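PDB 2H0A: transcriptional regulator from Thermus thermophilus, which probably represses transcription as a CcpA-like regulator of the LacI type, its core having the fold of periplasmic sugar-binding proteins. Local coordinates for residues F13-V24 with Q231-Q242. Residues are numbered along the deposited sequence; the frame is centred on the assembly and turned at random.
Sequences FYRRLVEGIEGV and QPVEAMGARAAQ
R16 reaches from helix 12-25 to the start of helix 233-248, where its guanidinium group meets E234 and the backbone of Q231. NH2 carries two of the bonds, one to E234 OE1 (3.1 Å), a salt bridge on the syn side of the carboxylate, and one to Q231 O (3.0 Å); both acceptors lie tilted from the guanidinium plane. A weak bond from R16 NE to E234 OE2 adds to the grip, although the guanidinium and carboxylate planes stand 81° apart. The bend of the arginine chain at chi3 (61°) turns its end toward these acceptors, while NH1 is held by D216 O and H218 ND1, in the loop after strand 210-215. Without the guanidinium, as with an alanine here, the E234 carboxylate would probably lose its salt-bridge partner and Q231 O this side-chain donor.

V233 packs against the same arginine, its two methyls dividing the work. CG2 lies over one face of the R16 guanidinium and also touches F13 CE1 (3.6 Å), whereas CG1 meets L17 CD1 (3.4 Å).

Further along, glycines bring the backbones together. G20 CA comes 3.3 Å from E234 O in a CA-H...O contact, and G237 CA makes another with L17 O; with no side chain on either glycine, each CA can lie directly against the opposing carbonyl oxygen. The axes thus approach to 6.5 Å, crossing at -43°. Beyond the glycines, V24 straddles two alanines, CG2 on A238 CB (3.4 Å) and CG1 on A241 CB (3.6 Å).

Close glycine-mediated helix packing with CA-H...O contacts here sets the first helix of the deposited chain beside helix 233-248, the two lying against strands 31-34, 92-96 and 257-265 of the N-terminal lobe in the two-lobed periplasmic-binding-protein fold of LacI-type regulators.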
loop_
_atom_site.group_PDB
_atom_site.type_symbol
_atom_site.label_atom_id
_atom_site.label_comp_id
_atom_site.label_asym_id
_atom_site.label_seq_id
_atom_site.Cartn_x
_atom_site.Cartn_y
_atom_site.Cartn_z
ATOM N N PHE A 13 -8.259 -7.910 -4.314
ATOM C CA PHE A 13 -8.434 -9.323 -4.008
ATOM C C PHE A 13 -9.335 -9.506 -2.804
ATOM O O PHE A 13 -10.084 -10.483 -2.712
ATOM C CB PHE A 13 -7.076 -9.971 -3.735
ATOM C CG PHE A 13 -7.155 -11.428 -3.351
ATOM C CD1 PHE A 13 -7.407 -12.405 -4.306
ATOM C CD2 PHE A 13 -6.965 -11.824 -2.027
ATOM C CE1 PHE A 13 -7.461 -13.754 -3.948
ATOM C CE2 PHE A 13 -7.017 -13.172 -1.668
ATOM C CZ PHE A 13 -7.266 -14.133 -2.630
ATOM N N TYR A 14 -9.263 -8.569 -1.871
ATOM C CA TYR A 14 -10.086 -8.662 -0.685
ATOM C C TYR A 14 -11.447 -8.054 -0.937
ATOM O O TYR A 14 -12.426 -8.443 -0.308
ATOM C CB TYR A 14 -9.370 -8.009 0.494
ATOM C CG TYR A 14 -8.101 -8.754 0.812
ATOM C CD1 TYR A 14 -8.146 -10.007 1.428
ATOM C CD2 TYR A 14 -6.869 -8.289 0.358
ATOM C CE1 TYR A 14 -7.001 -10.782 1.568
ATOM C CE2 TYR A 14 -5.716 -9.054 0.491
ATOM C CZ TYR A 14 -5.789 -10.305 1.092
ATOM O OH TYR A 14 -4.654 -11.084 1.172
ATOM N N ARG A 15 -11.531 -7.115 -1.870
ATOM C CA ARG A 15 -12.830 -6.530 -2.151
ATOM C C ARG A 15 -13.682 -7.642 -2.740
ATOM O O ARG A 15 -14.804 -7.877 -2.291
ATOM C CB ARG A 15 -12.737 -5.375 -3.153
ATOM C CG ARG A 15 -14.081 -4.688 -3.375
ATOM C CD ARG A 15 -14.111 -3.785 -4.601
ATOM N NE ARG A 15 -14.072 -4.536 -5.854
ATOM C CZ ARG A 15 -15.008 -5.397 -6.245
ATOM N NH1 ARG A 15 -16.071 -5.626 -5.487
ATOM N NH2 ARG A 15 -14.875 -6.038 -7.395
ATOM N N ARG A 16 -13.133 -8.334 -3.736
ATOM C CA ARG A 16 -13.837 -9.430 -4.404
ATOM C C ARG A 16 -14.141 -10.579 -3.458
ATOM O O ARG A 16 -15.176 -11.227 -3.579
ATOM C CB ARG A 16 -13.011 -9.969 -5.570
ATOM C CG ARG A 16 -12.654 -8.941 -6.621
ATOM C CD ARG A 16 -11.642 -9.526 -7.588
ATOM N NE ARG A 16 -12.181 -10.691 -8.281
ATOM C CZ ARG A 16 -11.455 -11.551 -8.987
ATOM N NH1 ARG A 16 -10.144 -11.383 -9.100
ATOM N NH2 ARG A 16 -12.044 -12.583 -9.572
ATOM N N LEU A 17 -13.230 -10.823 -2.522
ATOM C CA LEU A 17 -13.373 -11.904 -1.556
ATOM C C LEU A 17 -14.580 -11.666 -0.665
ATOM O O LEU A 17 -15.375 -12.570 -0.428
ATOM C CB LEU A 17 -12.112 -12.006 -0.698
ATOM C CG LEU A 17 -11.821 -13.375 -0.084
ATOM C CD1 LEU A 17 -11.518 -14.368 -1.201
ATOM C CD2 LEU A 17 -10.641 -13.285 0.862
ATOM N N VAL A 18 -14.715 -10.434 -0.186
ATOM C CA VAL A 18 -15.814 -10.049 0.692
ATOM C C VAL A 18 -17.129 -9.924 -0.059
ATOM O O VAL A 18 -18.194 -10.184 0.495
ATOM C CB VAL A 18 -15.514 -8.719 1.386
ATOM C CG1 VAL A 18 -16.748 -8.235 2.120
ATOM C CG2 VAL A 18 -14.350 -8.883 2.350
ATOM N N GLU A 19 -17.068 -9.506 -1.317
ATOM C CA GLU A 19 -18.286 -9.403 -2.101
ATOM C C GLU A 19 -18.832 -10.818 -2.171
ATOM O O GLU A 19 -20.044 -11.034 -2.106
ATOM C CB GLU A 19 -17.990 -8.899 -3.512
ATOM C CG GLU A 19 -19.235 -8.733 -4.380
ATOM C CD GLU A 19 -18.921 -8.168 -5.761
ATOM O OE1 GLU A 19 -18.348 -7.058 -5.831
ATOM O OE2 GLU A 19 -19.248 -8.829 -6.776
ATOM N N GLY A 20 -17.916 -11.781 -2.289
ATOM C CA GLY A 20 -18.297 -13.177 -2.359
ATOM C C GLY A 20 -18.934 -13.661 -1.072
ATOM O O GLY A 20 -19.881 -14.439 -1.105
ATOM N N ILE A 21 -18.416 -13.198 0.061
ATOM C CA ILE A 21 -18.936 -13.580 1.372
ATOM C C ILE A 21 -20.259 -12.883 1.659
ATOM O O ILE A 21 -21.216 -13.515 2.104
ATOM C CB ILE A 21 -17.947 -13.208 2.493
ATOM C CG1 ILE A 21 -16.658 -14.020 2.349
ATOM C CG2 ILE A 21 -18.589 -13.440 3.838
ATOM C CD1 ILE A 21 -15.566 -13.628 3.312
ATOM N N GLU A 22 -20.307 -11.575 1.412
ATOM C CA GLU A 22 -21.524 -10.804 1.645
ATOM C C GLU A 22 -22.664 -11.395 0.840
ATOM O O GLU A 22 -23.746 -11.649 1.362
ATOM C CB GLU A 22 -21.330 -9.346 1.231
ATOM C CG GLU A 22 -20.266 -8.610 2.031
ATOM C CD GLU A 22 -20.280 -7.109 1.775
ATOM O OE1 GLU A 22 -20.221 -6.699 0.593
ATOM O OE2 GLU A 22 -20.345 -6.335 2.757
ATOM N N GLY A 23 -22.412 -11.601 -0.445
ATOM C CA GLY A 23 -23.428 -12.172 -1.303
ATOM C C GLY A 23 -24.079 -13.361 -0.636
ATOM O O GLY A 23 -25.303 -13.500 -0.656
ATOM N N VAL A 24 -23.262 -14.217 -0.030
ATOM C CA VAL A 24 -23.779 -15.399 0.638
ATOM C C VAL A 24 -24.399 -15.092 1.993
ATOM O O VAL A 24 -25.611 -15.194 2.153
ATOM C CB VAL A 24 -22.672 -16.467 0.804
ATOM C CG1 VAL A 24 -23.167 -17.632 1.643
ATOM C CG2 VAL A 24 -22.247 -16.967 -0.556
ATOM N N GLN A 231 -8.456 -15.999 -11.049
ATOM C CA GLN A 231 -8.826 -16.652 -9.801
ATOM C C GLN A 231 -10.310 -16.381 -9.545
ATOM O O GLN A 231 -10.785 -15.278 -9.787
ATOM C CB GLN A 231 -8.067 -16.069 -8.620
ATOM C CG GLN A 231 -6.581 -16.268 -8.591
ATOM C CD GLN A 231 -6.013 -15.868 -7.237
ATOM O OE1 GLN A 231 -6.242 -16.549 -6.234
ATOM N NE2 GLN A 231 -5.291 -14.753 -7.199
ATOM N N PRO A 232 -11.059 -17.391 -9.062
ATOM C CA PRO A 232 -12.495 -17.243 -8.768
ATOM C C PRO A 232 -12.635 -16.773 -7.327
ATOM O O PRO A 232 -13.199 -17.471 -6.485
ATOM C CB PRO A 232 -13.021 -18.657 -8.961
ATOM C CG PRO A 232 -11.853 -19.497 -8.446
ATOM C CD PRO A 232 -10.653 -18.814 -9.038
ATOM N N VAL A 233 -12.108 -15.583 -7.058
ATOM C CA VAL A 233 -12.088 -14.998 -5.716
ATOM C C VAL A 233 -13.434 -14.841 -5.011
ATOM O O VAL A 233 -13.544 -15.117 -3.821
ATOM C CB VAL A 233 -11.348 -13.642 -5.739
ATOM C CG1 VAL A 233 -11.105 -13.153 -4.332
ATOM C CG2 VAL A 233 -10.025 -13.791 -6.471
ATOM N N GLU A 234 -14.456 -14.402 -5.729
ATOM C CA GLU A 234 -15.771 -14.255 -5.119
ATOM C C GLU A 234 -16.283 -15.631 -4.712
ATOM O O GLU A 234 -16.712 -15.829 -3.572
ATOM C CB GLU A 234 -16.752 -13.596 -6.095
ATOM C CG GLU A 234 -16.309 -12.225 -6.573
ATOM C CD GLU A 234 -15.343 -12.291 -7.743
ATOM O OE1 GLU A 234 -14.468 -13.184 -7.750
ATOM O OE2 GLU A 234 -15.448 -11.440 -8.655
ATOM N N ALA A 235 -16.218 -16.580 -5.644
ATOM C CA ALA A 235 -16.668 -17.952 -5.386
ATOM C C ALA A 235 -15.907 -18.544 -4.199
ATOM O O ALA A 235 -16.453 -19.344 -3.431
ATOM C CB ALA A 235 -16.462 -18.817 -6.636
ATOM N N MET A 236 -14.639 -18.149 -4.060
ATOM C CA MET A 236 -13.808 -18.621 -2.957
ATOM C C MET A 236 -14.350 -18.059 -1.643
ATOM O O MET A 236 -14.380 -18.754 -0.634
ATOM C CB MET A 236 -12.347 -18.190 -3.162
ATOM C CG MET A 236 -11.623 -18.918 -4.299
ATOM S SD MET A 236 -9.927 -18.341 -4.587
ATOM C CE MET A 236 -9.224 -18.794 -3.044
ATOM N N GLY A 237 -14.783 -16.797 -1.670
ATOM C CA GLY A 237 -15.345 -16.167 -0.485
ATOM C C GLY A 237 -16.709 -16.769 -0.192
ATOM O O GLY A 237 -17.015 -17.125 0.952
ATOM N N ALA A 238 -17.531 -16.882 -1.232
ATOM C CA ALA A 238 -18.860 -17.487 -1.110
ATOM C C ALA A 238 -18.770 -18.902 -0.537
ATOM O O ALA A 238 -19.563 -19.279 0.318
ATOM C CB ALA A 238 -19.553 -17.525 -2.471
ATOM N N ARG A 239 -17.808 -19.689 -1.010
ATOM C CA ARG A 239 -17.644 -21.047 -0.499
ATOM C C ARG A 239 -17.225 -20.987 0.962
ATOM O O ARG A 239 -17.699 -21.768 1.788
ATOM C CB ARG A 239 -16.594 -21.815 -1.309
ATOM C CG ARG A 239 -16.280 -23.210 -0.763
ATOM C CD ARG A 239 -17.553 -24.058 -0.587
ATOM N NE ARG A 239 -18.314 -24.160 -1.833
ATOM C CZ ARG A 239 -19.501 -24.742 -1.941
ATOM N NH1 ARG A 239 -20.075 -25.284 -0.872
ATOM N NH2 ARG A 239 -20.119 -24.766 -3.111
ATOM N N ALA A 240 -16.329 -20.055 1.272
ATOM C CA ALA A 240 -15.856 -19.865 2.638
ATOM C C ALA A 240 -17.040 -19.539 3.550
ATOM O O ALA A 240 -17.123 -20.014 4.679
ATOM C CB ALA A 240 -14.858 -18.735 2.676
ATOM N N ALA A 241 -17.957 -18.721 3.048
ATOM C CA ALA A 241 -19.132 -18.349 3.817
ATOM C C ALA A 241 -20.039 -19.562 4.072
ATOM O O ALA A 241 -20.442 -19.812 5.210
ATOM C CB ALA A 241 -19.908 -17.249 3.086
ATOM N N GLN A 242 -20.350 -20.315 3.016
ATOM C CA GLN A 242 -21.215 -21.487 3.132
ATOM C C GLN A 242 -20.726 -22.490 4.163
ATOM O O GLN A 242 -21.507 -22.970 4.978
ATOM C CB GLN A 242 -21.360 -22.188 1.779
ATOM C CG GLN A 242 -22.214 -23.461 1.830
ATOM C CD GLN A 242 -23.694 -23.209 2.137
ATOM O OE1 GLN A 242 -24.395 -24.107 2.615
ATOM N NE2 GLN A 242 -24.174 -21.999 1.849
#